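Local coordinates for tyrosyl-tRNA synthetase (Aeropyrum pernix, PDB 2CYA) that activates tyrosine with ATP to form tyrosyl-adenylate and then transfers the tyrosyl group to the acceptor end of its tRNA, working as a homodimer, at the interface of chains A and B. Residues are numbered along the deposited sequence; one frame, centred on the assembly and turned at random. Chains: chain A/B, Tyrosyl-tRNA synthetase.

Contact 1: the interface of chains A and B. Residues chain A 139, 143, 155, 163; chain B 139, 143, 155, 163.
A:Leu163 and B:Leu163 meet at the two-fold axis of the homodimer. Their CD2 methyls stand 3.4 Å apart, closer than usual van der Waals contact. Each is flanked by the other chain's Leu139. CD1 of A:Leu139 crosses B:Leu163 at about a right angle and lies 3.6 Å from its CD2. The other methyl, CD2 of A:Leu139, turns to the aliphatic stem of B:Glu155 and rests 3.4 Å from its CG. One leucine thus serves two partners through its two branches. Its CG lies opposite the backbone N (chi1 -177°), which directs the branch toward the other chain.

The polar flank is fitted less regularly. A:Arg143 runs out extended from CG to NE and crosses B:Glu155 at about a right angle. A salt bridge joins its guanidinium NH1 to carboxylate OE2 of B:Glu155 at 2.5 Å. The N-H points away from the oxygen, so the pair counts as a salt bridge without a hydrogen bond. The guanidinium and carboxylate planes are 30° apart. B:Leu139 CD1 lies 4.2 Å above one face of the A:Arg143 guanidinium, offset toward its rim. NH1 of A:Arg143 comes within 4.4 Å of NH1 of B:Arg143; the paired glutamates probably offset these like charges. In each chain the patch gathers the short helix 139-143, the 3-10 turn 155-157 and the first turn of helix 161-175.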
# COMPACT_ATOMS: atom_id res chain seq x y z
N LEU A 139 3.30 -1.71 12.87
CA LEU A 139 3.33 -2.97 12.15
C LEU A 139 2.75 -4.02 13.09
O LEU A 139 2.20 -5.04 12.65
CB LEU A 139 4.77 -3.34 11.76
CG LEU A 139 4.99 -4.62 10.93
CD1 LEU A 139 6.39 -4.61 10.31
CD2 LEU A 139 4.82 -5.84 11.81
N ARG A 143 -0.40 -6.06 12.50
CA ARG A 143 -0.17 -7.50 12.48
C ARG A 143 -1.17 -8.25 13.35
O ARG A 143 -1.53 -9.39 13.04
CB ARG A 143 1.26 -7.81 12.93
CG ARG A 143 1.78 -9.15 12.43
CD ARG A 143 3.29 -9.24 12.57
NE ARG A 143 3.81 -10.51 12.08
CZ ARG A 143 5.10 -10.84 12.06
NH1 ARG A 143 6.00 -9.97 12.51
NH2 ARG A 143 5.48 -12.01 11.59
N GLU A 155 7.79 -13.46 10.18
CA GLU A 155 8.01 -12.58 9.03
C GLU A 155 8.30 -13.25 7.68
O GLU A 155 7.74 -12.85 6.66
CB GLU A 155 9.13 -11.59 9.36
CG GLU A 155 8.79 -10.62 10.47
CD GLU A 155 9.92 -9.64 10.75
OE1 GLU A 155 10.46 -9.06 9.78
OE2 GLU A 155 10.27 -9.44 11.93
N LEU A 163 -0.29 -7.36 4.70
CA LEU A 163 -0.38 -6.23 5.61
C LEU A 163 -1.15 -5.11 4.93
O LEU A 163 -1.81 -4.31 5.59
CB LEU A 163 1.01 -5.72 6.01
CG LEU A 163 1.60 -6.29 7.31
CD1 LEU A 163 1.78 -7.81 7.20
CD2 LEU A 163 2.93 -5.61 7.59
N LEU B 139 7.38 -10.22 4.52
CA LEU B 139 7.47 -9.07 5.42
C LEU B 139 8.92 -8.99 5.89
O LEU B 139 9.42 -7.92 6.24
CB LEU B 139 6.53 -9.26 6.62
CG LEU B 139 6.43 -8.12 7.64
CD1 LEU B 139 5.19 -8.30 8.52
CD2 LEU B 139 7.67 -8.09 8.51
N ARG B 143 11.32 -6.12 5.26
CA ARG B 143 11.82 -5.50 6.48
C ARG B 143 13.33 -5.32 6.44
O ARG B 143 13.86 -4.37 7.02
CB ARG B 143 11.42 -6.34 7.70
CG ARG B 143 11.39 -5.54 8.99
CD ARG B 143 10.63 -6.29 10.08
NE ARG B 143 10.58 -5.54 11.33
CZ ARG B 143 9.95 -5.96 12.42
NH1 ARG B 143 9.32 -7.13 12.42
NH2 ARG B 143 9.95 -5.20 13.52
N GLU B 155 8.30 -4.50 16.01
CA GLU B 155 7.01 -4.18 15.41
C GLU B 155 6.25 -2.99 15.99
O GLU B 155 5.72 -2.16 15.24
CB GLU B 155 6.12 -5.42 15.45
CG GLU B 155 6.61 -6.57 14.59
CD GLU B 155 5.68 -7.77 14.64
OE1 GLU B 155 4.46 -7.58 14.49
OE2 GLU B 155 6.17 -8.90 14.82
N LEU B 163 6.66 0.26 5.66
CA LEU B 163 6.80 -0.93 4.83
C LEU B 163 6.29 -0.62 3.43
O LEU B 163 6.75 -1.21 2.45
CB LEU B 163 6.01 -2.11 5.41
CG LEU B 163 6.79 -3.06 6.33
CD1 LEU B 163 7.30 -2.32 7.57
CD2 LEU B 163 5.88 -4.21 6.73

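Contact 2: the interface of chains A and B. Residues chain A 131, 134-135, 137; chain B 159-161.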
# COMPACT_ATOMS: atom_id res chain seq x y z
N ILE A 131 -2.43 5.39 2.85
CA ILE A 131 -1.17 5.83 3.45
C ILE A 131 -1.38 6.50 4.82
O ILE A 131 -0.66 6.22 5.78
CB ILE A 131 -0.42 6.79 2.53
CG1 ILE A 131 0.06 6.02 1.29
CG2 ILE A 131 0.77 7.40 3.26
CD1 ILE A 131 0.81 6.87 0.32
N ALA A 134 -1.98 3.84 7.26
CA ALA A 134 -0.76 3.10 7.58
C ALA A 134 0.17 3.89 8.52
O ALA A 134 0.95 3.29 9.25
CB ALA A 134 -0.01 2.73 6.30
N LYS A 135 0.09 5.21 8.49
CA LYS A 135 0.94 6.04 9.33
C LYS A 135 0.47 6.06 10.78
O LYS A 135 1.24 6.39 11.68
CB LYS A 135 0.99 7.48 8.80
CG LYS A 135 1.74 7.64 7.49
CD LYS A 135 1.74 9.08 6.98
CE LYS A 135 2.40 10.06 7.96
NZ LYS A 135 3.80 9.68 8.27
N ALA A 137 -0.82 3.33 12.43
CA ALA A 137 -0.92 1.99 12.99
C ALA A 137 0.39 1.24 12.84
O ALA A 137 0.85 0.99 11.72
CB ALA A 137 -2.04 1.22 12.32
N ASP B 159 5.81 2.10 12.21
CA ASP B 159 4.47 2.25 11.65
C ASP B 159 4.42 1.64 10.24
O ASP B 159 5.40 1.69 9.50
CB ASP B 159 4.03 3.73 11.65
CG ASP B 159 4.75 4.57 10.62
OD1 ASP B 159 5.99 4.66 10.67
OD2 ASP B 159 4.06 5.15 9.76
N ALA B 160 3.27 1.04 9.91
CA ALA B 160 3.05 0.37 8.63
C ALA B 160 3.43 1.13 7.36
O ALA B 160 3.83 0.53 6.37
CB ALA B 160 1.59 -0.10 8.54
N SER B 161 3.29 2.45 7.38
CA SER B 161 3.62 3.23 6.20
C SER B 161 5.10 3.06 5.82
O SER B 161 5.48 3.29 4.67
CB SER B 161 3.30 4.71 6.45
OG SER B 161 4.14 5.25 7.44
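B:Ser161 opens helix 161-175 and fits against A:Ala134 and A:Lys135, at the end of helix 124-135. The contact belongs to the dimer interface of a tyrosyl-tRNA synthetase, a member of the class I aminoacyl-tRNA synthetase family. A:Lys135 lays the root of its side chain along the serine. Its CG sits 3.5 Å from CB of B:Ser161, a tight carbon contact. That CG is opposite the carbonyl carbon (chi1 -70°), and the chain bends only further out, at chi3 and chi4. The serine OG takes the position between backbone N and carbonyl carbon (chi1 67°), which puts it on the lysine side, 3.4 Å from the same CG.

A:Ala134 supplies a small surface beside it. Its methyl CB packs 3.7 Å from CA of B:Ser161. The A:Ala134 carbonyl O accepts a weak hydrogen bond from the B:Ser161 backbone N. A better aligned bond lies next to it: B:Ala160 N gives its hydrogen to A:Ala137 O at 3.0 Å, nearly straight at 172°. The methyl of B:Ala160 touches both carbonyl oxygens, of A:Ala134 and A:Ala137. B:Asp159 brings its carboxylate OD2 to 3.3 Å from CA of A:Lys135. The A:Lys135 ammonium NZ stays 4.8 Å from this OD2, so any attraction between the two charges acts without direct contact.

Contact 3: the interface of chains A and B. Residues chain A 79-80, 82, 161; chain B 131-132, 135.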
# COMPACT_ATOMS: atom_id res chain seq x y z
N TYR A 79 -7.89 -10.72 -5.15
CA TYR A 79 -6.65 -10.93 -5.88
C TYR A 79 -5.52 -11.11 -4.87
O TYR A 79 -4.72 -12.02 -4.97
CB TYR A 79 -6.33 -9.74 -6.78
CG TYR A 79 -5.03 -9.89 -7.54
CD1 TYR A 79 -4.94 -10.71 -8.67
CD2 TYR A 79 -3.89 -9.21 -7.13
CE1 TYR A 79 -3.75 -10.83 -9.38
CE2 TYR A 79 -2.69 -9.32 -7.84
CZ TYR A 79 -2.62 -10.13 -8.96
OH TYR A 79 -1.45 -10.20 -9.67
N ILE A 80 -5.47 -10.23 -3.87
CA ILE A 80 -4.42 -10.34 -2.87
C ILE A 80 -4.41 -11.73 -2.25
O ILE A 80 -3.34 -12.29 -2.01
CB ILE A 80 -4.56 -9.25 -1.79
CG1 ILE A 80 -4.20 -7.90 -2.41
CG2 ILE A 80 -3.67 -9.56 -0.59
CD1 ILE A 80 -4.40 -6.71 -1.50
N ASP A 82 -5.22 -14.38 -3.73
CA ASP A 82 -5.12 -15.33 -4.84
C ASP A 82 -6.36 -16.17 -5.15
O ASP A 82 -6.25 -17.29 -5.68
CB ASP A 82 -3.92 -16.26 -4.61
CG ASP A 82 -2.61 -15.52 -4.59
OD1 ASP A 82 -2.32 -14.80 -5.58
OD2 ASP A 82 -1.88 -15.64 -3.58
N SER A 161 1.85 -8.18 0.97
CA SER A 161 0.51 -7.84 0.52
C SER A 161 -0.54 -8.15 1.60
O SER A 161 -1.63 -7.58 1.59
CB SER A 161 0.19 -8.60 -0.77
OG SER A 161 0.11 -9.99 -0.53
N ILE B 131 0.87 -3.65 -5.38
CA ILE B 131 0.33 -4.89 -4.82
C ILE B 131 1.06 -6.13 -5.34
O ILE B 131 1.40 -7.04 -4.58
CB ILE B 131 -1.17 -5.02 -5.11
CG1 ILE B 131 -1.92 -3.94 -4.32
CG2 ILE B 131 -1.66 -6.40 -4.71
CD1 ILE B 131 -3.40 -3.98 -4.54
N ARG B 132 1.30 -6.19 -6.64
CA ARG B 132 2.00 -7.34 -7.19
C ARG B 132 3.40 -7.44 -6.58
O ARG B 132 3.90 -8.54 -6.29
CB ARG B 132 2.04 -7.23 -8.71
CG ARG B 132 0.66 -7.52 -9.31
CD ARG B 132 0.56 -7.03 -10.72
NE ARG B 132 1.78 -7.34 -11.45
CZ ARG B 132 2.19 -6.66 -12.51
NH1 ARG B 132 1.47 -5.63 -12.95
NH2 ARG B 132 3.34 -6.99 -13.10
N LYS B 135 3.22 -8.90 -3.11
CA LYS B 135 2.89 -10.32 -3.09
C LYS B 135 4.13 -11.19 -3.29
O LYS B 135 4.12 -12.37 -2.95
CB LYS B 135 1.86 -10.66 -4.17
CG LYS B 135 0.47 -10.10 -3.89
CD LYS B 135 -0.53 -10.43 -5.01
CE LYS B 135 -0.71 -11.94 -5.22
NZ LYS B 135 -1.16 -12.63 -3.97
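B:Lys135 reaches across from the end of helix 124-135 and ends beside A:Ile80 and A:Asp82. Its ammonium NZ donates a hydrogen bond to the backbone O of A:Ile80 at 2.9 Å. The donor stands above the carbonyl plane, 40° out of it, and so not on a lone pair. The same NZ forms a salt bridge with carboxylate OD1 of A:Asp82 at 2.9 Å. OD2 of A:Asp82 is 3.1 Å from NZ, and both hydrogen bonds to this carboxylate are weak. The lysine and aspartate approach from opposite directions. Bends at chi3 (60°) and chi4 (58°) turn the lysine end toward the two acceptors.

A:Tyr79 flanks the lysine stem. CD of B:Lys135 lies 3.7 Å from ring atom CE2, off the ring plane and beyond its rim. The phenol OH of A:Tyr79 reaches CG of B:Arg132 at 3.4 Å. The tyrosine therefore meets the arginine stem, while the guanidinium plane is perpendicular to the ring. On the apolar side, CG1 of A:Ile80 packs 3.7 Å from CG2 of B:Ile131, the side chains crossing at about a right angle. Replacing B:Lys135 by a methionine would probably strand the A:Asp82 carboxylate without its countercharge and the A:Ile80 carbonyl without this donor. The site ties helix 75-80 and the loop after it to the partner subunit, helping to hold the homodimer together.

Contact 1 lies about 10 Å from contact 2 and about 15 Å from contact 3, measured between the centres of their C-alpha atoms. Contacts 2 and 3 are about 18 Å apart. Contact 1 contains both copies of its residues, whereas contacts 2 and 3 each have a twin with the chains exchanged. Helix 124-135 serves contacts 2 and 3, and helix 161-175 enters all three. Within each chain the same Lys135 packs its stem on the partner's Ser161, as in contact 2, and places its ammonium on the partner's acceptors, as in contact 3. All three are parts of one two-fold symmetric dimer interface.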